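Local coordinates for nitroreductase family protein (Sphingopyxis sp., PDB 7DP1), which uses FMN as cofactor and NADPH as reductant to reduce nitro groups, including those of dinitroaniline herbicides, at residues I40-P45 against Q51-T56; L138-S143 against G155-S160. The protein carries 1 engineered substitution. All blocks are in the same frame, centred on the assembly; numbering follows the deposited sequence.

In the fold
Coming from the N terminus, helix 31-41 leads into residues 40-45, and interaction 1 closes the short loop 46-50, bringing 51-56 back beside that turn just as strand 54-59 gets under way. Much later, strand 136-143 supplies 138-143, and interaction 2 closes the connection into helix 148-167 by laying 155-160 against the strand. The two loops follow in series, neither enclosing nor crossing the other, yet their centres lie about 7 Å apart. Strands 54-59 and 136-143 are antiparallel neighbours in one sheet, and Trp53 of interaction 1 stacks on Trp157 of interaction 2. Both contacts also reach an FMN and the second subunit.

Interaction 1: I40-P45 against Q51-T56. With FMN (flavin mononucleotide), chain D.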
loop_
_atom_site.group_PDB
_atom_site.type_symbol
_atom_site.label_atom_id
_atom_site.label_comp_id
_atom_site.label_asym_id
_atom_site.label_seq_id
_atom_site.Cartn_x
_atom_site.Cartn_y
_atom_site.Cartn_z
ATOM N N ILE A 40 12.091 10.194 3.532
ATOM C CA ILE A 40 11.361 9.608 4.668
ATOM C C ILE A 40 10.419 8.508 4.205
ATOM O O ILE A 40 10.311 7.464 4.857
ATOM C CB ILE A 40 10.547 10.658 5.436
ATOM C CG1 ILE A 40 11.425 11.852 5.840
ATOM C CG2 ILE A 40 9.948 10.026 6.671
ATOM C CD1 ILE A 40 10.666 12.946 6.551
ATOM N N ALA A 41 9.744 8.719 3.074
ATOM C CA ALA A 41 8.832 7.705 2.532
ATOM C C ALA A 41 9.569 6.413 2.184
ATOM O O ALA A 41 8.992 5.338 2.171
ATOM C CB ALA A 41 8.112 8.238 1.292
ATOM N N GLN A 42 10.858 6.529 1.889
ATOM C CA GLN A 42 11.646 5.356 1.538
ATOM C C GLN A 42 11.734 4.413 2.746
ATOM O O GLN A 42 12.070 3.245 2.593
ATOM C CB GLN A 42 13.044 5.759 1.058
ATOM C CG GLN A 42 13.807 4.658 0.285
ATOM C CD GLN A 42 13.154 4.306 -1.068
ATOM O OE1 GLN A 42 12.380 5.100 -1.637
ATOM N NE2 GLN A 42 13.470 3.108 -1.588
ATOM N N ARG A 43 11.408 4.908 3.942
ATOM C CA ARG A 43 11.407 4.027 5.125
ATOM C C ARG A 43 10.209 3.099 5.141
ATOM O O ARG A 43 10.029 2.326 6.078
ATOM C CB ARG A 43 11.416 4.830 6.429
ATOM C CG ARG A 43 12.630 5.774 6.569
ATOM C CD ARG A 43 13.962 5.046 6.389
ATOM N NE ARG A 43 14.089 3.881 7.260
ATOM C CZ ARG A 43 15.203 3.176 7.413
ATOM N NH1 ARG A 43 16.319 3.566 6.810
ATOM N NH2 ARG A 43 15.215 2.112 8.213
ATOM N N ALA A 44 9.381 3.170 4.110
ATOM C CA ALA A 44 8.298 2.203 3.986
ATOM C C ALA A 44 8.877 0.800 3.917
ATOM O O ALA A 44 9.988 0.596 3.395
ATOM C CB ALA A 44 7.429 2.489 2.733
ATOM N N PRO A 45 8.148 -0.175 4.485
ATOM C CA PRO A 45 8.646 -1.550 4.401
ATOM C C PRO A 45 8.326 -2.156 3.057
ATOM O O PRO A 45 7.507 -1.629 2.291
ATOM C CB PRO A 45 7.880 -2.269 5.523
ATOM C CG PRO A 45 6.550 -1.583 5.501
ATOM C CD PRO A 45 6.834 -0.110 5.145
ATOM N N GLN A 51 12.036 -2.850 -1.924
ATOM C CA GLN A 51 11.762 -1.461 -2.294
ATOM C C GLN A 51 11.448 -1.326 -3.801
ATOM O O GLN A 51 12.139 -0.610 -4.519
ATOM C CB GLN A 51 12.960 -0.556 -1.945
ATOM C CG GLN A 51 13.322 -0.550 -0.452
ATOM C CD GLN A 51 14.749 -0.099 -0.210
ATOM O OE1 GLN A 51 15.053 1.102 -0.210
ATOM N NE2 GLN A 51 15.646 -1.062 -0.061
ATOM N N PRO A 52 10.413 -2.019 -4.276
ATOM C CA PRO A 52 10.214 -2.132 -5.733
ATOM C C PRO A 52 9.680 -0.862 -6.414
ATOM O O PRO A 52 9.650 -0.829 -7.647
ATOM C CB PRO A 52 9.217 -3.293 -5.851
ATOM C CG PRO A 52 8.392 -3.192 -4.557
ATOM C CD PRO A 52 9.367 -2.716 -3.500
ATOM N N TRP A 53 9.283 0.154 -5.647
ATOM C CA TRP A 53 8.732 1.376 -6.216
ATOM C C TRP A 53 9.742 2.255 -6.965
ATOM O O TRP A 53 10.878 2.446 -6.529
ATOM C CB TRP A 53 8.051 2.218 -5.128
ATOM C CG TRP A 53 8.854 2.462 -3.904
ATOM C CD1 TRP A 53 9.727 3.490 -3.679
ATOM C CD2 TRP A 53 8.853 1.667 -2.708
ATOM N NE1 TRP A 53 10.272 3.379 -2.424
ATOM C CE2 TRP A 53 9.755 2.267 -1.810
ATOM C CE3 TRP A 53 8.170 0.502 -2.313
ATOM C CZ2 TRP A 53 10.010 1.738 -0.536
ATOM C CZ3 TRP A 53 8.408 -0.015 -1.037
ATOM C CH2 TRP A 53 9.325 0.603 -0.167
ATOM N N GLN A 54 9.300 2.809 -8.082
ATOM C CA GLN A 54 10.104 3.787 -8.835
ATOM C C GLN A 54 9.192 4.923 -9.246
ATOM O O GLN A 54 8.042 4.692 -9.603
ATOM C CB GLN A 54 10.752 3.155 -10.068
ATOM C CG GLN A 54 11.931 2.256 -9.759
ATOM C CD GLN A 54 12.458 1.548 -10.994
ATOM O OE1 GLN A 54 12.156 0.380 -11.238
ATOM N NE2 GLN A 54 13.229 2.264 -11.793
ATOM N N ALA A 55 9.689 6.147 -9.225
ATOM C CA ALA A 55 8.804 7.255 -9.537
ATOM C C ALA A 55 9.442 8.256 -10.461
ATOM O O ALA A 55 10.604 8.607 -10.306
ATOM C CB ALA A 55 8.347 7.950 -8.264
ATOM N N THR A 56 8.650 8.722 -11.418
ATOM C CA THR A 56 9.037 9.826 -12.265
ATOM C C THR A 56 8.174 11.042 -11.937
ATOM O O THR A 56 6.963 11.053 -12.175
ATOM C CB THR A 56 8.915 9.451 -13.737
ATOM O OG1 THR A 56 9.789 8.345 -13.985
ATOM C CG2 THR A 56 9.310 10.636 -14.642
HETATM N N1 FMN D . 9.944 -10.082 7.450
HETATM C C2 FMN D . 10.153 -11.355 7.916
HETATM O O2 FMN D . 11.054 -11.549 8.722
HETATM N N3 FMN D . 9.352 -12.400 7.497
HETATM C C4 FMN D . 8.319 -12.198 6.608
HETATM O O4 FMN D . 7.615 -13.168 6.268
HETATM C C4A FMN D . 8.109 -10.899 6.126
HETATM N N5 FMN D . 7.102 -10.623 5.229
HETATM C C5A FMN D . 6.884 -9.332 4.795
HETATM C C6 FMN D . 5.852 -9.079 3.910
HETATM C C7 FMN D . 5.631 -7.782 3.463
HETATM C C7M FMN D . 4.496 -7.516 2.524
HETATM C C8 FMN D . 6.441 -6.739 3.892
HETATM C C8M FMN D . 6.168 -5.329 3.439
HETATM C C9 FMN D . 7.476 -6.994 4.778
HETATM C C9A FMN D . 7.692 -8.292 5.236
HETATM N N10 FMN D . 8.725 -8.571 6.116
HETATM C C10 FMN D . 8.924 -9.855 6.558
HETATM C "C1'" FMN D . 9.629 -7.490 6.641
HETATM C "C2'" FMN D . 10.653 -7.024 5.610
HETATM O "O2'" FMN D . 11.732 -7.924 5.544
HETATM C "C3'" FMN D . 11.130 -5.638 6.046
HETATM O "O3'" FMN D . 10.055 -4.725 5.979
HETATM C "C4'" FMN D . 12.294 -5.092 5.224
HETATM O "O4'" FMN D . 13.415 -5.921 5.473
HETATM C "C5'" FMN D . 12.602 -3.686 5.740
HETATM O "O5'" FMN D . 12.873 -3.741 7.143
HETATM P P FMN D . 12.041 -2.826 8.193
HETATM O O1P FMN D . 12.480 -3.283 9.573
HETATM O O2P FMN D . 12.323 -1.356 8.049
HETATM O O3P FMN D . 10.575 -3.013 7.902
HETATM O O HOH W 1 12.900 1.983 -4.356
#
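Gln42 sets its side-chain amide between Gln51 and Trp53, joining the type I beta turn Ala41-Ala44 to the residues that lead into strand 54-59, beside the FMN pocket of the nitroreductase fold. CG leaves anti to the backbone N (chi1 -163°) and the chain then bends about CB-CG (chi2 66°), which carries the amide to both partners. Its plane is turned 58° from the indole. Trp53 NE1 donates to Gln42 OE1 at 2.8 Å; the acceptor lies in the ring plane, while the donor stands above the carbonyl plane, away from the lone pairs. Gln51 crosses Gln42 at about a right angle, and its OE1 takes a nearly straight bond from Gln42 NE2 at 2.9 Å. These two bonds fix which way round the amide sits, since a flipped amide would set a donor against the indole N-H. A leucine here lacks the amide and would probably leave buried Trp53 NE1 without its acceptor. Gln51 OE1 also accepts from Val220 N of the second subunit. At the far edge of the indole, Ala44 CB approaches Trp53 CH2 at 3.9 Å. Pro45 turns its CB away from the indole, to 3.3 Å from FMN O3'. A water above one indole face accepts from Gln42 NE2 and donates to Trp53 O and, at 2.7 Å, to Gln51 O.

Interaction 2: L138-S143 against G155-S160; sequences LFLHCS and GMWLQS. With FMN (flavin mononucleotide), chain D.
Leu140 and Trp157 bury the most surface here, sliding past each other in opposite directions where helix 155-160 packs on the sheet of the nitroreductase fold, nearly antiparallel to strand 138-143 (160°), with the axes 10.7 Å apart at their closest. Trp157 swings its indole toward the strand with CG anti to the backbone N (chi1 179°), which presents the six-membered ring to the leucines. Leu140 CD1 meets Trp157 CZ3 at 3.9 Å, coming in obliquely to the ring. Its other methyl, CD2, wedges between Trp157 CE3 and the side chain of Leu158, 4.0 Å from Leu158 CD1. Leu138 instead comes at the ring edge, near its plane, with CD1 3.7 Å from Trp157 CH2. No hydrogen bond crosses between the segments: the contact is purely apolar and wholly buried. Met156 and Ser160 take no part in it. Met156 lines the FMN pocket, its SD 3.5 Å from FMN C8M, while Ser160 OG donates to Met156 O and is also hydrogen-bonded to Gln159 NE2 of the second subunit; Leu158 also packs on Met156 of that subunit. Around these side chains, Phe38 and Ala41 of helix 31-41 pack on Trp157, Ala55 and Val57 of strand 54-59 touch Leu138, and strand 195-204 sets Leu201 against Leu138 and Phe198 against Leu140.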
loop_
_atom_site.group_PDB
_atom_site.type_symbol
_atom_site.label_atom_id
_atom_site.label_comp_id
_atom_site.label_asym_id
_atom_site.label_seq_id
_atom_site.Cartn_x
_atom_site.Cartn_y
_atom_site.Cartn_z
ATOM N N LEU A 138 3.352 12.838 -10.071
ATOM C CA LEU A 138 4.242 11.696 -9.844
ATOM C C LEU A 138 3.674 10.470 -10.503
ATOM O O LEU A 138 2.536 10.070 -10.221
ATOM C CB LEU A 138 4.426 11.435 -8.346
ATOM C CG LEU A 138 5.225 10.208 -7.908
ATOM C CD1 LEU A 138 5.998 10.523 -6.652
ATOM C CD2 LEU A 138 4.308 9.020 -7.644
ATOM N N PHE A 139 4.492 9.823 -11.313
ATOM C CA PHE A 139 4.095 8.571 -11.927
ATOM C C PHE A 139 4.858 7.446 -11.264
ATOM O O PHE A 139 6.101 7.387 -11.317
ATOM C CB PHE A 139 4.348 8.587 -13.426
ATOM C CG PHE A 139 3.407 9.474 -14.181
ATOM C CD1 PHE A 139 2.098 9.086 -14.387
ATOM C CD2 PHE A 139 3.835 10.696 -14.690
ATOM C CE1 PHE A 139 1.210 9.906 -15.084
ATOM C CE2 PHE A 139 2.967 11.520 -15.381
ATOM C CZ PHE A 139 1.643 11.122 -15.595
ATOM N N LEU A 140 4.097 6.567 -10.626
ATOM C CA LEU A 140 4.655 5.454 -9.865
ATOM C C LEU A 140 4.697 4.235 -10.739
ATOM O O LEU A 140 3.673 3.819 -11.280
ATOM C CB LEU A 140 3.823 5.205 -8.586
ATOM C CG LEU A 140 4.050 3.933 -7.757
ATOM C CD1 LEU A 140 5.512 3.731 -7.432
ATOM C CD2 LEU A 140 3.203 3.990 -6.450
ATOM N N HIS A 141 5.889 3.679 -10.921
ATOM C CA HIS A 141 6.017 2.513 -11.773
ATOM C C HIS A 141 7.032 1.528 -11.219
ATOM O O HIS A 141 7.712 1.822 -10.227
ATOM C CB HIS A 141 6.407 2.927 -13.176
ATOM C CG HIS A 141 7.642 3.776 -13.225
ATOM N ND1 HIS A 141 8.879 3.253 -13.459
ATOM C CD2 HIS A 141 7.795 5.116 -13.083
ATOM C CE1 HIS A 141 9.781 4.241 -13.458
ATOM N NE2 HIS A 141 9.147 5.368 -13.233
ATOM N N CYS A 142 7.121 0.361 -11.851
ATOM C CA CYS A 142 8.046 -0.675 -11.406
ATOM C C CYS A 142 8.368 -1.624 -12.551
ATOM O O CYS A 142 7.745 -1.582 -13.618
ATOM C CB CYS A 142 7.462 -1.466 -10.223
ATOM S SG CYS A 142 5.917 -2.386 -10.633
ATOM N N SER A 143 9.350 -2.482 -12.325
ATOM C CA SER A 143 9.690 -3.493 -13.312
ATOM C C SER A 143 8.526 -4.450 -13.511
ATOM O O SER A 143 7.811 -4.753 -12.561
ATOM C CB SER A 143 10.926 -4.278 -12.887
ATOM O OG SER A 143 11.088 -5.399 -13.737
ATOM N N GLY A 155 1.978 0.288 -2.712
ATOM C CA GLY A 155 0.904 0.948 -1.965
ATOM C C GLY A 155 1.420 1.446 -0.630
ATOM O O GLY A 155 1.127 2.559 -0.188
ATOM N N MET A 156 2.234 0.623 0.007
ATOM C CA MET A 156 2.802 0.991 1.303
ATOM C C MET A 156 3.594 2.267 1.141
ATOM O O MET A 156 3.459 3.200 1.936
ATOM C CB MET A 156 3.671 -0.139 1.848
ATOM C CG MET A 156 2.859 -1.380 2.259
ATOM S SD MET A 156 3.977 -2.731 2.676
ATOM C CE MET A 156 2.847 -4.109 2.369
ATOM N N TRP A 157 4.417 2.312 0.104
ATOM C CA TRP A 157 5.201 3.532 -0.188
ATOM C C TRP A 157 4.318 4.720 -0.526
ATOM O O TRP A 157 4.472 5.809 0.026
ATOM C CB TRP A 157 6.165 3.294 -1.334
ATOM C CG TRP A 157 6.972 4.504 -1.704
ATOM C CD1 TRP A 157 8.094 4.949 -1.075
ATOM C CD2 TRP A 157 6.748 5.409 -2.811
ATOM N NE1 TRP A 157 8.591 6.065 -1.715
ATOM C CE2 TRP A 157 7.783 6.374 -2.777
ATOM C CE3 TRP A 157 5.771 5.504 -3.807
ATOM C CZ2 TRP A 157 7.883 7.435 -3.718
ATOM C CZ3 TRP A 157 5.862 6.560 -4.738
ATOM C CH2 TRP A 157 6.913 7.510 -4.678
ATOM N N LEU A 158 3.386 4.504 -1.444
ATOM C CA LEU A 158 2.505 5.575 -1.882
ATOM C C LEU A 158 1.737 6.200 -0.732
ATOM O O LEU A 158 1.633 7.422 -0.639
ATOM C CB LEU A 158 1.509 5.053 -2.937
ATOM C CG LEU A 158 0.761 6.202 -3.609
ATOM C CD1 LEU A 158 1.745 7.084 -4.398
ATOM C CD2 LEU A 158 -0.346 5.684 -4.503
ATOM N N GLN A 159 1.145 5.365 0.134
ATOM C CA GLN A 159 0.454 5.911 1.302
ATOM C C GLN A 159 1.422 6.666 2.222
ATOM O O GLN A 159 1.054 7.645 2.859
ATOM C CB GLN A 159 -0.259 4.797 2.089
ATOM C CG GLN A 159 -0.888 5.241 3.414
ATOM C CD GLN A 159 -2.136 6.099 3.226
ATOM O OE1 GLN A 159 -2.327 6.760 2.181
ATOM N NE2 GLN A 159 -2.993 6.101 4.237
ATOM N N SER A 160 2.661 6.203 2.320
ATOM C CA SER A 160 3.645 6.990 3.076
ATOM C C SER A 160 3.769 8.396 2.495
ATOM O O SER A 160 3.727 9.406 3.232
ATOM C CB SER A 160 5.001 6.292 3.082
ATOM O OG SER A 160 4.884 5.029 3.723
HETATM N N1 FMN D . 9.944 -10.082 7.450
HETATM C C2 FMN D . 10.153 -11.355 7.916
HETATM O O2 FMN D . 11.054 -11.549 8.722
HETATM N N3 FMN D . 9.352 -12.400 7.497
HETATM C C4 FMN D . 8.319 -12.198 6.608
HETATM O O4 FMN D . 7.615 -13.168 6.268
HETATM C C4A FMN D . 8.109 -10.899 6.126
HETATM N N5 FMN D . 7.102 -10.623 5.229
HETATM C C5A FMN D . 6.884 -9.332 4.795
HETATM C C6 FMN D . 5.852 -9.079 3.910
HETATM C C7 FMN D . 5.631 -7.782 3.463
HETATM C C7M FMN D . 4.496 -7.516 2.524
HETATM C C8 FMN D . 6.441 -6.739 3.892
HETATM C C8M FMN D . 6.168 -5.329 3.439
HETATM C C9 FMN D . 7.476 -6.994 4.778
HETATM C C9A FMN D . 7.692 -8.292 5.236
HETATM N N10 FMN D . 8.725 -8.571 6.116
HETATM C C10 FMN D . 8.924 -9.855 6.558
HETATM C "C1'" FMN D . 9.629 -7.490 6.641
HETATM C "C2'" FMN D . 10.653 -7.024 5.610
HETATM O "O2'" FMN D . 11.732 -7.924 5.544
HETATM C "C3'" FMN D . 11.130 -5.638 6.046
HETATM O "O3'" FMN D . 10.055 -4.725 5.979
HETATM C "C4'" FMN D . 12.294 -5.092 5.224
HETATM O "O4'" FMN D . 13.415 -5.921 5.473
HETATM C "C5'" FMN D . 12.602 -3.686 5.740
HETATM O "O5'" FMN D . 12.873 -3.741 7.143
HETATM P P FMN D . 12.041 -2.826 8.193
HETATM O O1P FMN D . 12.480 -3.283 9.573
HETATM O O2P FMN D . 12.323 -1.356 8.049
HETATM O O3P FMN D . 10.575 -3.013 7.902
#